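Local coordinates for VESB protease (Vibrio cholerae, PDB 4LK4), which probably acts as a secreted, trypsin-like serine endopeptidase, its protease domain being followed by a C-terminal immunoglobulin-like domain, at residues F268-L273 with Y327-I332; R91-S96 with R341-I346; A124-L129 with V160-Q165; F185-L190 with G201-K206. The protein carries 1 engineered substitution. All coordinates share one frame; numbering follows the deposited sequence.

Contact 1: F268-L273 with Y327-I332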
# COMPACT_ATOMS: atom_id res chain seq x y z
N PHE A 268 -6.84 -7.88 18.29
CA PHE A 268 -5.89 -7.18 17.41
C PHE A 268 -4.51 -7.20 18.06
O PHE A 268 -4.39 -6.87 19.23
CB PHE A 268 -6.29 -5.73 17.22
CG PHE A 268 -7.49 -5.53 16.37
CD1 PHE A 268 -8.74 -5.70 16.87
CD2 PHE A 268 -7.35 -5.14 15.05
CE1 PHE A 268 -9.85 -5.49 16.09
CE2 PHE A 268 -8.47 -4.94 14.26
CZ PHE A 268 -9.72 -5.09 14.79
N THR A 269 -3.47 -7.54 17.31
CA THR A 269 -2.14 -7.63 17.89
C THR A 269 -1.18 -6.59 17.34
O THR A 269 -1.18 -6.30 16.13
CB THR A 269 -1.56 -9.04 17.74
OG1 THR A 269 -2.45 -9.95 18.40
CG2 THR A 269 -0.19 -9.15 18.38
N TYR A 270 -0.40 -6.03 18.26
CA TYR A 270 0.53 -4.91 18.04
C TYR A 270 1.91 -5.38 18.49
O TYR A 270 2.06 -5.87 19.62
CB TYR A 270 0.06 -3.68 18.83
CG TYR A 270 -1.33 -3.28 18.41
CD1 TYR A 270 -2.45 -3.86 19.02
CD2 TYR A 270 -1.54 -2.41 17.35
CE1 TYR A 270 -3.74 -3.55 18.60
CE2 TYR A 270 -2.81 -2.09 16.93
CZ TYR A 270 -3.91 -2.67 17.55
OH TYR A 270 -5.19 -2.38 17.11
N THR A 271 2.90 -5.26 17.61
CA THR A 271 4.23 -5.81 17.84
C THR A 271 5.32 -4.79 17.49
O THR A 271 5.31 -4.22 16.39
CB THR A 271 4.44 -7.04 16.97
OG1 THR A 271 3.31 -7.91 17.11
CG2 THR A 271 5.70 -7.77 17.36
N ASN A 272 6.26 -4.59 18.40
CA ASN A 272 7.37 -3.68 18.17
C ASN A 272 8.53 -4.39 17.48
O ASN A 272 9.21 -5.21 18.10
CB ASN A 272 7.86 -3.12 19.49
CG ASN A 272 9.04 -2.19 19.34
OD1 ASN A 272 9.16 -1.48 18.34
ND2 ASN A 272 9.91 -2.16 20.35
N LEU A 273 8.76 -4.05 16.21
CA LEU A 273 9.90 -4.56 15.48
C LEU A 273 11.11 -3.63 15.57
O LEU A 273 12.15 -3.95 15.00
CB LEU A 273 9.54 -4.79 14.01
CG LEU A 273 8.37 -5.75 13.75
CD1 LEU A 273 8.08 -5.87 12.27
CD2 LEU A 273 8.64 -7.11 14.34
N TYR A 327 -15.73 1.01 12.74
CA TYR A 327 -15.08 1.77 13.80
C TYR A 327 -13.57 1.70 13.71
O TYR A 327 -12.99 0.62 13.70
CB TYR A 327 -15.52 1.29 15.19
CG TYR A 327 -16.99 1.43 15.46
CD1 TYR A 327 -17.64 2.64 15.28
CD2 TYR A 327 -17.72 0.35 15.93
CE1 TYR A 327 -19.00 2.78 15.57
CE2 TYR A 327 -19.07 0.48 16.21
CZ TYR A 327 -19.71 1.68 16.02
OH TYR A 327 -21.06 1.80 16.30
N ASP A 328 -12.96 2.87 13.71
CA ASP A 328 -11.52 3.04 13.70
C ASP A 328 -11.01 3.48 15.04
O ASP A 328 -11.52 4.42 15.63
CB ASP A 328 -11.17 4.09 12.66
CG ASP A 328 -11.47 3.62 11.24
OD1 ASP A 328 -11.78 2.41 11.10
OD2 ASP A 328 -11.41 4.41 10.28
N PHE A 329 -9.98 2.81 15.53
CA PHE A 329 -9.35 3.19 16.78
C PHE A 329 -7.83 3.15 16.64
O PHE A 329 -7.28 2.43 15.81
CB PHE A 329 -9.81 2.28 17.92
CG PHE A 329 -9.56 0.83 17.64
CD1 PHE A 329 -10.47 0.09 16.93
CD2 PHE A 329 -8.40 0.23 18.08
CE1 PHE A 329 -10.24 -1.24 16.65
CE2 PHE A 329 -8.16 -1.10 17.83
CZ PHE A 329 -9.07 -1.84 17.10
N GLU A 330 -7.19 3.91 17.50
CA GLU A 330 -5.81 4.26 17.39
C GLU A 330 -5.11 3.95 18.71
O GLU A 330 -5.59 4.37 19.78
CB GLU A 330 -5.74 5.75 17.10
CG GLU A 330 -4.42 6.27 16.61
CD GLU A 330 -4.58 7.48 15.67
OE1 GLU A 330 -4.37 8.62 16.14
OE2 GLU A 330 -4.92 7.28 14.48
N LEU A 331 -4.01 3.23 18.65
CA LEU A 331 -3.16 3.08 19.82
C LEU A 331 -1.91 3.92 19.58
O LEU A 331 -1.32 3.84 18.52
CB LEU A 331 -2.77 1.63 20.08
CG LEU A 331 -3.75 0.70 20.78
CD1 LEU A 331 -4.96 0.38 19.91
CD2 LEU A 331 -3.02 -0.59 21.14
N ILE A 332 -1.51 4.69 20.59
CA ILE A 332 -0.39 5.60 20.50
C ILE A 332 0.73 5.17 21.44
O ILE A 332 0.48 4.85 22.62
CB ILE A 332 -0.81 7.00 20.95
CG1 ILE A 332 -2.14 7.39 20.32
CG2 ILE A 332 0.26 8.00 20.59
CD1 ILE A 332 -2.76 8.61 20.97
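F268 opens the contact by offering a ring face to F329. The evidence for a T-shaped (edge-to-face) pair is threefold: the centroids lie 5.2 Å apart, the planes stand at 90°, and F329 CZ sits over the centre of the F268 ring, 3.9 Å from F268 CE1. F329 reaches this place because its CG lies between the backbone N and the carbonyl carbon (chi1 56°), which swings the ring across the gap although its CB does not head that way.

Y270 follows two residues on. One face of its ring receives a methyl group of L331: CD2 lies over that face, 4.0 Å from the centroid of the Y270 ring, a CH-pi contact shifted slightly toward CD1 and CE1. The hydroxyl end of the same side chain runs up to F329, with Y270 OH 3.3 Å from F329 CE2; its polar partner is S344 OG, on strand 338-349.

The two strands run within 28° of each other with axes 10.6 Å apart, and no hydrogen bond joins the two segments. This is the geometry of facing layers in an immunoglobulin-like beta sandwich. The chemistry implies a hydrophobic interior held by ring edges, ring faces and methyl groups, in which the hydroxyl of the buried Y270 is satisfied by S344.

Contact 2: R91-S96 with R341-I346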
# COMPACT_ATOMS: atom_id res chain seq x y z
N ARG A 91 -3.59 -1.07 4.21
CA ARG A 91 -4.19 -0.29 3.14
C ARG A 91 -4.64 1.04 3.66
O ARG A 91 -4.93 1.18 4.84
CB ARG A 91 -5.40 -1.02 2.59
CG ARG A 91 -5.10 -2.40 2.05
CD ARG A 91 -6.40 -3.19 1.97
NE ARG A 91 -6.86 -3.28 0.61
CZ ARG A 91 -8.13 -3.38 0.22
NH1 ARG A 91 -9.14 -3.37 1.08
NH2 ARG A 91 -8.38 -3.48 -1.09
N HIS A 92 -4.75 2.04 2.80
CA HIS A 92 -5.24 3.32 3.27
C HIS A 92 -6.64 3.15 3.80
O HIS A 92 -7.47 2.52 3.16
CB HIS A 92 -5.22 4.36 2.17
CG HIS A 92 -5.12 5.75 2.70
ND1 HIS A 92 -6.21 6.42 3.20
CD2 HIS A 92 -4.07 6.58 2.85
CE1 HIS A 92 -5.84 7.62 3.62
NE2 HIS A 92 -4.54 7.74 3.42
N LEU A 93 -6.93 3.68 4.97
CA LEU A 93 -8.23 3.47 5.59
C LEU A 93 -9.34 4.31 4.93
O LEU A 93 -10.52 4.04 5.15
CB LEU A 93 -8.14 3.73 7.09
CG LEU A 93 -7.34 2.66 7.85
CD1 LEU A 93 -7.34 3.00 9.33
CD2 LEU A 93 -7.92 1.27 7.66
N SER A 94 -8.94 5.29 4.11
CA SER A 94 -9.84 6.04 3.22
C SER A 94 -9.86 5.49 1.77
O SER A 94 -10.50 6.07 0.89
CB SER A 94 -9.50 7.54 3.24
OG SER A 94 -9.64 8.05 4.58
N TYR A 95 -9.19 4.37 1.53
CA TYR A 95 -9.32 3.69 0.24
C TYR A 95 -10.78 3.40 -0.01
O TYR A 95 -11.47 2.91 0.89
CB TYR A 95 -8.53 2.39 0.22
CG TYR A 95 -8.87 1.47 -0.93
CD1 TYR A 95 -8.66 1.84 -2.25
CD2 TYR A 95 -9.41 0.22 -0.68
CE1 TYR A 95 -8.95 0.99 -3.30
CE2 TYR A 95 -9.72 -0.63 -1.71
CZ TYR A 95 -9.49 -0.25 -3.01
OH TYR A 95 -9.85 -1.13 -4.00
N SER A 96 -11.25 3.76 -1.18
CA SER A 96 -12.60 3.42 -1.61
C SER A 96 -12.47 2.66 -2.92
O SER A 96 -11.94 3.19 -3.90
CB SER A 96 -13.48 4.67 -1.82
OG SER A 96 -12.87 5.61 -2.72
N ARG A 341 1.84 5.55 15.95
CA ARG A 341 0.40 5.36 16.03
C ARG A 341 0.05 4.21 15.15
O ARG A 341 0.46 4.16 14.00
CB ARG A 341 -0.34 6.62 15.57
CG ARG A 341 -0.13 7.84 16.48
CD ARG A 341 -0.79 9.10 15.94
NE ARG A 341 -0.59 10.26 16.82
CZ ARG A 341 -1.47 10.73 17.70
NH1 ARG A 341 -2.66 10.16 17.89
NH2 ARG A 341 -1.16 11.79 18.43
N ALA A 342 -0.71 3.27 15.68
CA ALA A 342 -1.33 2.25 14.90
C ALA A 342 -2.82 2.53 14.90
O ALA A 342 -3.44 2.69 15.98
CB ALA A 342 -1.07 0.89 15.50
N THR A 343 -3.40 2.57 13.70
CA THR A 343 -4.83 2.78 13.52
C THR A 343 -5.43 1.50 12.95
O THR A 343 -5.08 1.08 11.86
CB THR A 343 -5.06 3.99 12.58
OG1 THR A 343 -4.34 5.10 13.09
CG2 THR A 343 -6.48 4.38 12.49
N SER A 344 -6.32 0.88 13.72
CA SER A 344 -7.01 -0.35 13.31
C SER A 344 -8.49 -0.09 13.08
O SER A 344 -8.98 0.97 13.41
CB SER A 344 -6.86 -1.40 14.39
OG SER A 344 -5.50 -1.72 14.59
N ARG A 345 -9.18 -1.08 12.52
CA ARG A 345 -10.56 -0.94 12.12
C ARG A 345 -11.29 -2.25 12.31
O ARG A 345 -10.79 -3.30 12.00
CB ARG A 345 -10.67 -0.57 10.65
CG ARG A 345 -12.06 -0.77 10.06
CD ARG A 345 -12.17 -0.23 8.64
NE ARG A 345 -12.08 1.22 8.66
CZ ARG A 345 -11.86 1.99 7.60
NH1 ARG A 345 -11.72 1.46 6.37
NH2 ARG A 345 -11.77 3.32 7.75
N ILE A 346 -12.48 -2.17 12.88
CA ILE A 346 -13.37 -3.29 12.96
C ILE A 346 -14.60 -2.91 12.17
O ILE A 346 -15.12 -1.81 12.27
CB ILE A 346 -13.72 -3.64 14.41
CG1 ILE A 346 -14.54 -4.91 14.46
CG2 ILE A 346 -14.50 -2.52 15.11
CD1 ILE A 346 -14.55 -5.52 15.83
O HOH W 1 -11.26 1.28 3.09
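R345 sends CG anti to its backbone N (chi1 164°) and then bends at chi3 (-68°), which turns its guanidinium back against L93. There the group grips one backbone oxygen with both terminal nitrogens: R345 NH2 lies 3.0 Å and R345 NH1 3.1 Å from L93 O. Sharing a single acceptor bends both bonds, the NH2 one to 143°. NH1 meets a lone pair in the carbonyl plane, whereas NH2 approaches tilted from it. L93 also covers a guanidinium face, with CD2 over the centre and CB 3.7 Å from R345 NH2, so polar and apolar parts of one residue hold the same group. NE is bound separately, by a salt bridge to D328, which would help fix the rotation of the plane.

Beside this, L93 CD1 packs 3.6 Å from T343 CG2, while T343 OG1 turns to E330. A water bonded to Y95 O at 2.7 Å adds a weak link to R345 NH1.

L93 stands in a type I beta turn closed by Y95 N to H92 O, 3.0 Å. The arrangement is a domain interface: a loop turn of the trypsin-like domain set on strand 338-349, an inner strand of the immunoglobulin-like domain, lying between 248-258 and 324-335.

Contact 3: A124-L129 with V160-Q165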
# COMPACT_ATOMS: atom_id res chain seq x y z
N ALA A 124 7.14 17.69 -1.86
CA ALA A 124 6.92 18.83 -2.75
C ALA A 124 7.13 18.54 -4.24
O ALA A 124 6.87 19.41 -5.08
CB ALA A 124 7.83 19.98 -2.32
N THR A 125 7.60 17.34 -4.60
CA THR A 125 8.03 17.11 -5.98
C THR A 125 6.89 17.13 -7.01
O THR A 125 7.02 17.76 -8.05
CB THR A 125 8.79 15.79 -6.11
OG1 THR A 125 9.89 15.76 -5.19
CG2 THR A 125 9.31 15.59 -7.55
N ARG A 126 5.78 16.47 -6.73
CA ARG A 126 4.70 16.33 -7.72
C ARG A 126 4.14 17.66 -8.16
O ARG A 126 3.93 17.89 -9.35
CB ARG A 126 3.57 15.49 -7.17
CG ARG A 126 2.17 15.97 -7.55
CD ARG A 126 1.69 15.21 -8.72
NE ARG A 126 0.51 15.76 -9.38
CZ ARG A 126 0.55 16.54 -10.44
NH1 ARG A 126 1.71 16.99 -10.90
NH2 ARG A 126 -0.56 16.91 -11.03
N THR A 127 3.85 18.54 -7.21
CA THR A 127 3.29 19.83 -7.61
C THR A 127 4.34 20.73 -8.26
O THR A 127 3.95 21.73 -8.84
CB THR A 127 2.56 20.57 -6.47
OG1 THR A 127 3.48 20.94 -5.45
CG2 THR A 127 1.47 19.71 -5.87
N SER A 128 5.63 20.35 -8.22
CA SER A 128 6.73 21.11 -8.91
C SER A 128 6.90 20.82 -10.38
O SER A 128 7.62 21.53 -11.08
CB SER A 128 8.08 20.79 -8.27
OG SER A 128 8.02 20.94 -6.87
N LEU A 129 6.27 19.75 -10.84
CA LEU A 129 6.51 19.21 -12.16
C LEU A 129 5.57 19.83 -13.17
O LEU A 129 4.36 19.80 -12.98
CB LEU A 129 6.29 17.69 -12.12
CG LEU A 129 7.28 16.88 -11.28
CD1 LEU A 129 7.01 15.39 -11.48
CD2 LEU A 129 8.72 17.20 -11.59
N VAL A 160 5.82 7.73 -20.50
CA VAL A 160 4.55 8.40 -20.52
C VAL A 160 4.81 9.83 -20.13
O VAL A 160 5.78 10.11 -19.44
CB VAL A 160 3.56 7.77 -19.52
CG1 VAL A 160 3.26 6.34 -19.90
CG2 VAL A 160 4.11 7.79 -18.11
N ASP A 161 3.94 10.73 -20.56
CA ASP A 161 4.03 12.17 -20.19
C ASP A 161 3.02 12.59 -19.12
O ASP A 161 1.84 12.22 -19.19
CB ASP A 161 3.77 13.04 -21.42
CG ASP A 161 4.94 13.07 -22.38
OD1 ASP A 161 6.00 12.47 -22.09
OD2 ASP A 161 4.79 13.73 -23.44
N LEU A 162 3.46 13.40 -18.16
CA LEU A 162 2.55 13.97 -17.17
C LEU A 162 1.50 14.84 -17.86
O LEU A 162 1.83 15.59 -18.74
CB LEU A 162 3.32 14.79 -16.14
CG LEU A 162 2.60 15.28 -14.88
CD1 LEU A 162 1.89 14.18 -14.09
CD2 LEU A 162 3.61 16.01 -13.99
N VAL A 163 0.24 14.68 -17.46
CA VAL A 163 -0.92 15.42 -17.97
C VAL A 163 -1.34 16.53 -16.98
O VAL A 163 -1.12 16.39 -15.78
CB VAL A 163 -2.11 14.44 -18.11
CG1 VAL A 163 -3.39 15.13 -18.56
CG2 VAL A 163 -1.75 13.31 -19.07
N SER A 164 -1.93 17.62 -17.49
CA SER A 164 -2.47 18.71 -16.63
C SER A 164 -3.49 18.15 -15.66
O SER A 164 -4.39 17.45 -16.08
CB SER A 164 -3.19 19.82 -17.44
OG SER A 164 -2.32 20.41 -18.44
N GLN A 165 -3.37 18.47 -14.38
CA GLN A 165 -4.33 17.98 -13.46
C GLN A 165 -5.76 18.42 -13.81
O GLN A 165 -6.67 17.61 -13.75
CB GLN A 165 -3.97 18.34 -12.01
CG GLN A 165 -4.74 17.48 -10.99
CD GLN A 165 -4.23 16.06 -10.85
OE1 GLN A 165 -3.12 15.75 -11.22
NE2 GLN A 165 -5.05 15.20 -10.28
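The polar part of the contact is one hydrogen bond between side chains, from R126 NH2 to Q165 OE1 at 2.8 Å. Its N-H...O angle of 142° makes it somewhat bent, and the guanidinium and amide planes stand 46° apart, so the two groups do not lie flat together. OE1 is met near the edge of the guanidinium. R126 gets there through a bend at chi2 (97°), which carries the end of its chain over to the other segment. The Q165 amide is oriented from behind: its NE2 bonds to the backbone oxygens of N184 and S177, leaving OE1 turned to the arginine.

The apolar part centres on L162. Its CD2 methyl lies 3.7 Å from L129 CB and 3.8 Å from R126 NH1, while CD1 sits over a face of the guanidinium. The leucine thus packs against the flat side of a group whose hydrogen bond is made at the rim.

Within 124-129 the short helical turn is held by S128 N to T125 O, 2.9 Å, and by S128 OG, which donates to A124 O at 2.6 Å.

L212 of strand 211-216 touches both R126 and L129, and F185 of strand 184-189 touches both L162 and Q165. The contact therefore sets helix 125-128 against the place where strand 156-162 gives way to helix 165-172.

Contact 4: F185-L190 with G201-K206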
# COMPACT_ATOMS: atom_id res chain seq x y z
N PHE A 185 -2.88 11.31 -10.04
CA PHE A 185 -2.63 12.11 -11.26
C PHE A 185 -2.64 11.21 -12.49
O PHE A 185 -2.68 9.98 -12.38
CB PHE A 185 -1.28 12.84 -11.16
CG PHE A 185 -0.09 11.92 -11.16
CD1 PHE A 185 0.48 11.50 -12.34
CD2 PHE A 185 0.48 11.49 -9.97
CE1 PHE A 185 1.61 10.69 -12.33
CE2 PHE A 185 1.56 10.65 -9.96
CZ PHE A 185 2.13 10.25 -11.14
N CYS A 186 -2.56 11.84 -13.65
CA CYS A 186 -2.65 11.19 -14.93
C CYS A 186 -1.36 11.33 -15.71
O CYS A 186 -0.66 12.33 -15.60
CB CYS A 186 -3.73 11.85 -15.78
SG CYS A 186 -5.41 11.49 -15.29
N ALA A 187 -1.11 10.36 -16.57
CA ALA A 187 -0.02 10.44 -17.49
C ALA A 187 -0.41 9.70 -18.74
O ALA A 187 -1.16 8.72 -18.69
CB ALA A 187 1.21 9.83 -16.89
N ALA A 188 0.12 10.15 -19.85
CA ALA A 188 -0.32 9.67 -21.14
C ALA A 188 0.75 8.92 -21.87
O ALA A 188 1.91 9.35 -21.92
CB ALA A 188 -0.79 10.84 -22.00
N ARG A 189 0.34 7.82 -22.46
CA ARG A 189 1.18 7.10 -23.39
C ARG A 189 1.24 7.76 -24.73
O ARG A 189 0.35 8.52 -25.09
CB ARG A 189 0.73 5.68 -23.49
CG ARG A 189 1.29 5.03 -22.25
CD ARG A 189 0.80 3.65 -22.04
NE ARG A 189 1.29 2.77 -23.09
CZ ARG A 189 1.43 1.48 -22.91
NH1 ARG A 189 1.14 0.98 -21.69
NH2 ARG A 189 1.85 0.71 -23.92
N LEU A 190 2.31 7.51 -25.46
CA LEU A 190 2.54 8.23 -26.68
C LEU A 190 1.98 7.51 -27.89
O LEU A 190 2.15 7.99 -28.97
CB LEU A 190 4.02 8.54 -26.83
CG LEU A 190 4.71 9.01 -25.53
CD1 LEU A 190 6.20 9.23 -25.76
CD2 LEU A 190 4.06 10.26 -24.98
N GLY A 201 2.64 -1.15 -9.70
CA GLY A 201 4.01 -0.89 -10.07
C GLY A 201 4.32 0.59 -10.07
O GLY A 201 3.42 1.44 -10.06
N PRO A 202 5.59 0.90 -10.06
CA PRO A 202 6.07 2.27 -9.95
C PRO A 202 6.03 3.06 -11.25
O PRO A 202 6.28 2.52 -12.32
CB PRO A 202 7.53 2.07 -9.58
CG PRO A 202 7.92 0.78 -10.28
CD PRO A 202 6.69 -0.07 -10.06
N ILE A 203 5.80 4.36 -11.13
CA ILE A 203 6.09 5.29 -12.21
C ILE A 203 7.09 6.27 -11.58
O ILE A 203 6.89 6.76 -10.49
CB ILE A 203 4.79 5.95 -12.75
CG1 ILE A 203 5.06 6.97 -13.85
CG2 ILE A 203 3.98 6.62 -11.65
CD1 ILE A 203 3.78 7.45 -14.51
N VAL A 204 8.19 6.52 -12.28
CA VAL A 204 9.30 7.28 -11.75
C VAL A 204 9.58 8.47 -12.64
O VAL A 204 9.29 8.43 -13.82
CB VAL A 204 10.58 6.40 -11.65
CG1 VAL A 204 10.28 5.10 -10.91
CG2 VAL A 204 11.13 6.06 -13.01
N VAL A 205 10.17 9.51 -12.08
CA VAL A 205 10.58 10.67 -12.90
C VAL A 205 11.73 10.19 -13.77
O VAL A 205 12.72 9.66 -13.26
CB VAL A 205 11.02 11.86 -12.03
CG1 VAL A 205 11.28 13.09 -12.88
CG2 VAL A 205 9.95 12.19 -11.00
N LYS A 206 11.62 10.37 -15.09
CA LYS A 206 12.60 9.82 -16.01
C LYS A 206 14.02 10.31 -15.70
O LYS A 206 14.94 9.50 -15.68
CB LYS A 206 12.21 10.10 -17.45
CG LYS A 206 13.22 9.61 -18.48
CD LYS A 206 12.54 9.49 -19.83
CE LYS A 206 13.52 9.08 -20.93
NZ LYS A 206 13.58 7.59 -21.03
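Apolar packing is the whole of the direct contact, and it is carried by one side chain, I203, facing F185 and A187. I203 CG2 lies 4.1 Å from F185 CZ, approaching the ring obliquely. Its other branch goes to the alanine, with I203 CD1 4.2 Å from A187 CB. The division follows from the torsions: CG1 is anti to the backbone N (chi1 178°) and the chain stays extended at chi2 (172°), which carries CD1 out to A187 while CG2 is left on the side of the phenylalanine. F185 supplies the reach from its own strand, since its CB does not point at I203 and only the far end of the ring arrives.

Backbone hydrogen bonding is absent between the segments. The nearest alpha carbons, A187 CA and I203 CA, are 9.6 Å apart, too far for paired strands. Strand 184-189 bonds to 229-233 on one flank (F185 with Y231, A187 with G229) and to the 156-162 side on the other (C186 with V163, A188 with D161), and G201 of the other segment bonds with V215.

A covalent bond marks the outward side: C186 lies between the two inward residues, points away from I203, and forms a disulfide with C168.

Both strands belong to the second beta barrel of the trypsin fold, and 134-139 and 156-162 lie between them on one way round. I203 also touches L135, V137, V160 and Y231. The chemistry implies a barrel interior in which the atoms that meet across the two segments are all carbon, with just 94 Å² buried and no directional bond between the walls.

Contacts 1, 3 and 4 are buried, whereas contact 2 lies nearer the surface, between the protease and immunoglobulin-like domains. Contacts 1 and 2 use neighbouring strands, 324-335 and 338-349, and touch directly through side-chain hydrogen bonds. Contacts 3 and 4 are likewise joined through paired strands, 156-162 and 184-189, their centres about 9 Å apart. The centres of contacts 1 and 4 are about 35 Å apart, in different domains. Chemistry follows place: the sandwich and barrel interiors of contacts 1 and 4 have no cross-segment hydrogen bonds, while contacts 2 and 3, involving loop or helix, each add hydrogen bonding from an arginine whose guanidinium face is covered by a leucine.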